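PDB 3NV9: malic enzyme, which probably catalyses the oxidative decarboxylation of malate to pyruvate and carbon dioxide with NAD or NADP as acceptor. Local coordinates for residues A[192-206]-A[229-241]. Numbering follows the deposited sequence.
Sequences HDDQQGTASVTLAGL and SSNTTCLRLIVTA
Leu203, Ile238 and Leu237 bury the most surface where helices 193-206 and 229-240 meet, their axes 7.5 Å apart and crossing at -50°. The side chains of Leu203 and Ile238 lie alongside, running opposite ways, with CD1 of Leu203 4.0 Å from CG1 of Ile238. The other Leu203 methyl, CD2, lies 3.5 Å from CB of Ala241, and Leu206 closes in on Ile238 through its own CD2. One turn earlier on the first helix, Ala199 meets Leu237, whose CG stands anti to its carbonyl carbon (chi1 -67°) and whose CD1 lies 3.5 Å from Ala199 CB. That small alanine lets the backbones come close: its CB rests against the carbonyl of Thr233, and the CA atoms of Ala199 and Cys234 are 4.1 Å apart. SG of Cys234 sits against Thr202, whose OG1 is bonded back to Thr198 O from above the carbonyl plane.

Toward the N-terminal ends the contact turns polar. The pi-type turn at 193-197 takes Thr198 N to Asp193 O, and Asp194 O accepts instead from Ser230 OG at 2.7 Å, tilted 19° from the carbonyl plane. A water joins Ser230 OG to Asp194 OD1 and Thr198 OG1, while Asp194 OD2 accepts from Asp169 N. On another flank Gln195 crosses Thr233 at about a right angle, CB to OG1 3.4 Å, and two waters link Gln195 OE1 to the guanidinium edge of Arg236, which also forms a salt bridge with Asp380.

Strand 222-225, the glycine-rich turn from Gly226 and helix 229-240 form a beta-turn-alpha unit that, as in other Rossmann domains, probably faces the dinucleotide phosphates. Helix 193-213 follows strand 190-192 directly, so a helix from each sheet packs here, flanked by helices 380-396 and 174-185.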
loop_
_atom_site.group_PDB
_atom_site.type_symbol
_atom_site.label_atom_id
_atom_site.label_comp_id
_atom_site.label_asym_id
_atom_site.label_seq_id
_atom_site.Cartn_x
_atom_site.Cartn_y
_atom_site.Cartn_z
ATOM N N HIS A 192 16.915 -5.158 6.069
ATOM C CA HIS A 192 16.259 -5.077 7.351
ATOM C C HIS A 192 16.764 -3.746 7.992
ATOM O O HIS A 192 17.934 -3.588 8.311
ATOM C CB HIS A 192 16.527 -6.392 8.141
ATOM C CG HIS A 192 16.037 -6.398 9.567
ATOM N ND1 HIS A 192 15.044 -5.569 10.037
ATOM C CD2 HIS A 192 16.374 -7.183 10.611
ATOM C CE1 HIS A 192 14.830 -5.802 11.325
ATOM N NE2 HIS A 192 15.625 -6.783 11.695
ATOM N N ASP A 193 15.866 -2.756 8.071
ATOM C CA ASP A 193 16.210 -1.398 8.464
ATOM C C ASP A 193 16.932 -1.427 9.807
ATOM O O ASP A 193 17.953 -0.779 9.962
ATOM C CB ASP A 193 14.917 -0.571 8.557
ATOM C CG ASP A 193 15.144 0.949 8.658
ATOM O OD1 ASP A 193 16.283 1.423 8.434
ATOM O OD2 ASP A 193 14.160 1.657 9.010
ATOM N N ASP A 194 16.421 -2.195 10.773
ATOM C CA ASP A 194 17.117 -2.321 12.079
ATOM C C ASP A 194 18.540 -2.891 12.011
ATOM O O ASP A 194 19.297 -2.717 12.953
ATOM C CB ASP A 194 16.314 -3.191 13.019
ATOM C CG ASP A 194 14.969 -2.665 13.218
ATOM O OD1 ASP A 194 14.807 -1.769 14.080
ATOM O OD2 ASP A 194 14.074 -3.138 12.496
ATOM N N GLN A 195 18.880 -3.570 10.919
ATOM C CA GLN A 195 20.239 -4.080 10.748
ATOM C C GLN A 195 21.094 -3.001 10.073
ATOM O O GLN A 195 21.607 -2.162 10.773
ATOM C CB GLN A 195 20.262 -5.425 10.017
ATOM C CG GLN A 195 19.926 -6.640 10.928
ATOM C CD GLN A 195 19.784 -7.913 10.129
ATOM O OE1 GLN A 195 20.726 -8.398 9.516
ATOM N NE2 GLN A 195 18.578 -8.414 10.056
ATOM N N GLN A 196 21.208 -2.974 8.746
ATOM C CA GLN A 196 22.119 -1.990 8.117
ATOM C C GLN A 196 21.664 -0.477 8.274
ATOM O O GLN A 196 22.474 0.434 8.392
ATOM C CB GLN A 196 22.307 -2.323 6.635
ATOM C CG GLN A 196 22.869 -3.700 6.315
ATOM C CD GLN A 196 22.600 -4.073 4.863
ATOM O OE1 GLN A 196 21.448 -4.016 4.415
ATOM N NE2 GLN A 196 23.670 -4.430 4.108
ATOM N N GLY A 197 20.352 -0.250 8.303
ATOM C CA GLY A 197 19.811 1.085 8.485
ATOM C C GLY A 197 20.311 1.747 9.740
ATOM O O GLY A 197 20.938 2.814 9.670
ATOM N N THR A 198 20.051 1.115 10.883
ATOM C CA THR A 198 20.552 1.588 12.183
ATOM C C THR A 198 22.069 1.686 12.240
ATOM O O THR A 198 22.605 2.595 12.794
ATOM C CB THR A 198 20.044 0.671 13.336
ATOM O OG1 THR A 198 18.612 0.725 13.386
ATOM C CG2 THR A 198 20.648 1.085 14.715
ATOM N N ALA A 199 22.771 0.690 11.736
ATOM C CA ALA A 199 24.217 0.686 11.751
ATOM C C ALA A 199 24.709 1.782 10.818
ATOM O O ALA A 199 25.647 2.469 11.150
ATOM C CB ALA A 199 24.736 -0.649 11.330
ATOM N N SER A 200 24.050 2.014 9.692
ATOM C CA SER A 200 24.451 3.198 8.870
ATOM C C SER A 200 24.546 4.538 9.649
ATOM O O SER A 200 25.568 5.211 9.622
ATOM C CB SER A 200 23.535 3.351 7.660
ATOM O OG SER A 200 24.030 4.326 6.796
ATOM N N VAL A 201 23.484 4.930 10.338
ATOM C CA VAL A 201 23.494 6.238 11.032
ATOM C C VAL A 201 24.340 6.168 12.287
ATOM O O VAL A 201 24.878 7.196 12.740
ATOM C CB VAL A 201 22.073 6.696 11.425
ATOM C CG1 VAL A 201 21.253 6.905 10.156
ATOM C CG2 VAL A 201 21.363 5.623 12.301
ATOM N N THR A 202 24.451 4.970 12.875
ATOM C CA THR A 202 25.307 4.858 14.069
ATOM C C THR A 202 26.778 5.155 13.737
ATOM O O THR A 202 27.424 5.937 14.423
ATOM C CB THR A 202 25.210 3.514 14.819
ATOM O OG1 THR A 202 23.847 3.162 15.025
ATOM C CG2 THR A 202 25.871 3.665 16.165
ATOM N N LEU A 203 27.286 4.497 12.698
ATOM C CA LEU A 203 28.583 4.818 12.115
ATOM C C LEU A 203 28.685 6.325 11.780
ATOM O O LEU A 203 29.668 6.972 12.145
ATOM C CB LEU A 203 28.853 3.957 10.850
ATOM C CG LEU A 203 30.230 4.258 10.231
ATOM C CD1 LEU A 203 31.396 4.240 11.250
ATOM C CD2 LEU A 203 30.528 3.344 9.103
ATOM N N ALA A 204 27.676 6.899 11.116
ATOM C CA ALA A 204 27.757 8.354 10.789
ATOM C C ALA A 204 27.986 9.222 12.015
ATOM O O ALA A 204 28.901 10.097 12.030
ATOM C CB ALA A 204 26.516 8.836 10.016
ATOM N N GLY A 205 27.178 9.013 13.054
ATOM C CA GLY A 205 27.385 9.778 14.304
ATOM C C GLY A 205 28.761 9.570 14.940
ATOM O O GLY A 205 29.445 10.508 15.324
ATOM N N LEU A 206 29.167 8.316 15.033
ATOM C CA LEU A 206 30.493 7.950 15.513
ATOM C C LEU A 206 31.607 8.698 14.747
ATOM O O LEU A 206 32.550 9.196 15.359
ATOM C CB LEU A 206 30.672 6.429 15.313
ATOM C CG LEU A 206 31.999 5.826 15.752
ATOM C CD1 LEU A 206 32.175 5.914 17.248
ATOM C CD2 LEU A 206 32.025 4.398 15.274
ATOM N N SER A 229 19.951 -7.307 16.920
ATOM C CA SER A 229 20.242 -7.259 15.481
ATOM C C SER A 229 20.812 -5.913 15.090
ATOM O O SER A 229 21.681 -5.860 14.238
ATOM C CB SER A 229 19.031 -7.587 14.643
ATOM O OG SER A 229 18.105 -6.511 14.688
ATOM N N SER A 230 20.348 -4.840 15.732
ATOM C CA SER A 230 20.959 -3.487 15.520
ATOM C C SER A 230 22.417 -3.396 15.963
ATOM O O SER A 230 23.271 -3.029 15.179
ATOM C CB SER A 230 20.162 -2.367 16.180
ATOM O OG SER A 230 18.871 -2.315 15.587
ATOM N N ASN A 231 22.675 -3.711 17.223
ATOM C CA ASN A 231 24.010 -3.608 17.770
ATOM C C ASN A 231 25.069 -4.442 17.039
ATOM O O ASN A 231 26.212 -3.978 16.809
ATOM C CB ASN A 231 23.996 -3.906 19.261
ATOM C CG ASN A 231 24.363 -2.698 20.085
ATOM O OD1 ASN A 231 24.329 -1.572 19.594
ATOM N ND2 ASN A 231 24.765 -2.923 21.333
ATOM N N THR A 232 24.669 -5.659 16.697
ATOM C CA THR A 232 25.448 -6.618 15.933
ATOM C C THR A 232 25.890 -5.987 14.610
ATOM O O THR A 232 27.065 -6.093 14.215
ATOM C CB THR A 232 24.570 -7.904 15.681
ATOM O OG1 THR A 232 24.751 -8.830 16.743
ATOM C CG2 THR A 232 24.902 -8.611 14.430
ATOM N N THR A 233 24.949 -5.343 13.915
ATOM C CA THR A 233 25.232 -4.756 12.610
ATOM C C THR A 233 26.054 -3.489 12.775
ATOM O O THR A 233 26.889 -3.208 11.923
ATOM C CB THR A 233 23.974 -4.500 11.801
ATOM O OG1 THR A 233 23.097 -5.631 11.918
ATOM C CG2 THR A 233 24.310 -4.256 10.330
ATOM N N CYS A 234 25.830 -2.778 13.891
ATOM C CA CYS A 234 26.587 -1.560 14.236
ATOM C C CYS A 234 28.052 -1.895 14.399
ATOM O O CYS A 234 28.899 -1.207 13.855
ATOM C CB CYS A 234 26.072 -0.870 15.485
ATOM S SG CYS A 234 24.490 -0.040 15.215
ATOM N N LEU A 235 28.331 -2.973 15.127
ATOM C CA LEU A 235 29.678 -3.463 15.345
ATOM C C LEU A 235 30.312 -3.845 14.027
ATOM O O LEU A 235 31.422 -3.420 13.738
ATOM C CB LEU A 235 29.659 -4.669 16.294
ATOM C CG LEU A 235 30.995 -5.131 16.869
ATOM C CD1 LEU A 235 30.686 -5.809 18.197
ATOM C CD2 LEU A 235 31.664 -6.103 15.852
ATOM N N ARG A 236 29.606 -4.619 13.218
ATOM C CA ARG A 236 30.144 -5.043 11.954
ATOM C C ARG A 236 30.476 -3.888 10.991
ATOM O O ARG A 236 31.535 -3.920 10.300
ATOM C CB ARG A 236 29.201 -5.999 11.272
ATOM C CG ARG A 236 29.756 -6.433 9.902
ATOM C CD ARG A 236 28.877 -7.432 9.210
ATOM N NE ARG A 236 27.722 -6.843 8.538
ATOM C CZ ARG A 236 26.444 -7.079 8.836
ATOM N NH1 ARG A 236 26.113 -7.849 9.871
ATOM N NH2 ARG A 236 25.477 -6.524 8.106
ATOM N N LEU A 237 29.599 -2.885 10.890
ATOM C CA LEU A 237 29.932 -1.791 9.973
ATOM C C LEU A 237 31.090 -1.010 10.512
ATOM O O LEU A 237 31.912 -0.558 9.728
ATOM C CB LEU A 237 28.760 -0.832 9.661
ATOM C CG LEU A 237 27.634 -1.476 8.855
ATOM C CD1 LEU A 237 26.614 -0.416 8.359
ATOM C CD2 LEU A 237 28.156 -2.353 7.745
ATOM N N ILE A 238 31.131 -0.826 11.838
ATOM C CA ILE A 238 32.141 -0.001 12.520
ATOM C C ILE A 238 33.568 -0.576 12.395
ATOM O O ILE A 238 34.537 0.208 12.258
ATOM C CB ILE A 238 31.742 0.283 13.965
ATOM C CG1 ILE A 238 30.667 1.390 13.989
ATOM C CG2 ILE A 238 32.930 0.729 14.856
ATOM C CD1 ILE A 238 29.774 1.418 15.298
ATOM N N VAL A 239 33.652 -1.923 12.433
ATOM C CA VAL A 239 34.859 -2.709 12.094
ATOM C C VAL A 239 35.188 -2.510 10.619
ATOM O O VAL A 239 36.237 -2.004 10.330
ATOM C CB VAL A 239 34.800 -4.218 12.596
ATOM C CG1 VAL A 239 35.824 -5.133 11.908
ATOM C CG2 VAL A 239 35.014 -4.270 14.096
ATOM N N THR A 240 34.269 -2.757 9.699
ATOM C CA THR A 240 34.601 -2.613 8.274
ATOM C C THR A 240 35.122 -1.189 7.963
ATOM O O THR A 240 36.008 -1.034 7.133
ATOM C CB THR A 240 33.418 -2.904 7.390
ATOM O OG1 THR A 240 32.920 -4.207 7.678
ATOM C CG2 THR A 240 33.774 -2.798 5.924
ATOM N N ALA A 241 34.589 -0.186 8.674
ATOM C CA ALA A 241 34.968 1.218 8.500
ATOM C C ALA A 241 36.309 1.576 9.139
ATOM O O ALA A 241 36.808 2.685 8.952
ATOM C CB ALA A 241 33.860 2.171 9.013
HETATM O O HOH W 1 16.782 -0.367 14.970
HETATM O O HOH W 2 16.193 -2.397 17.201
HETATM O O HOH W 3 22.637 -6.946 7.502
HETATM O O HOH W 4 23.089 -8.018 10.823
#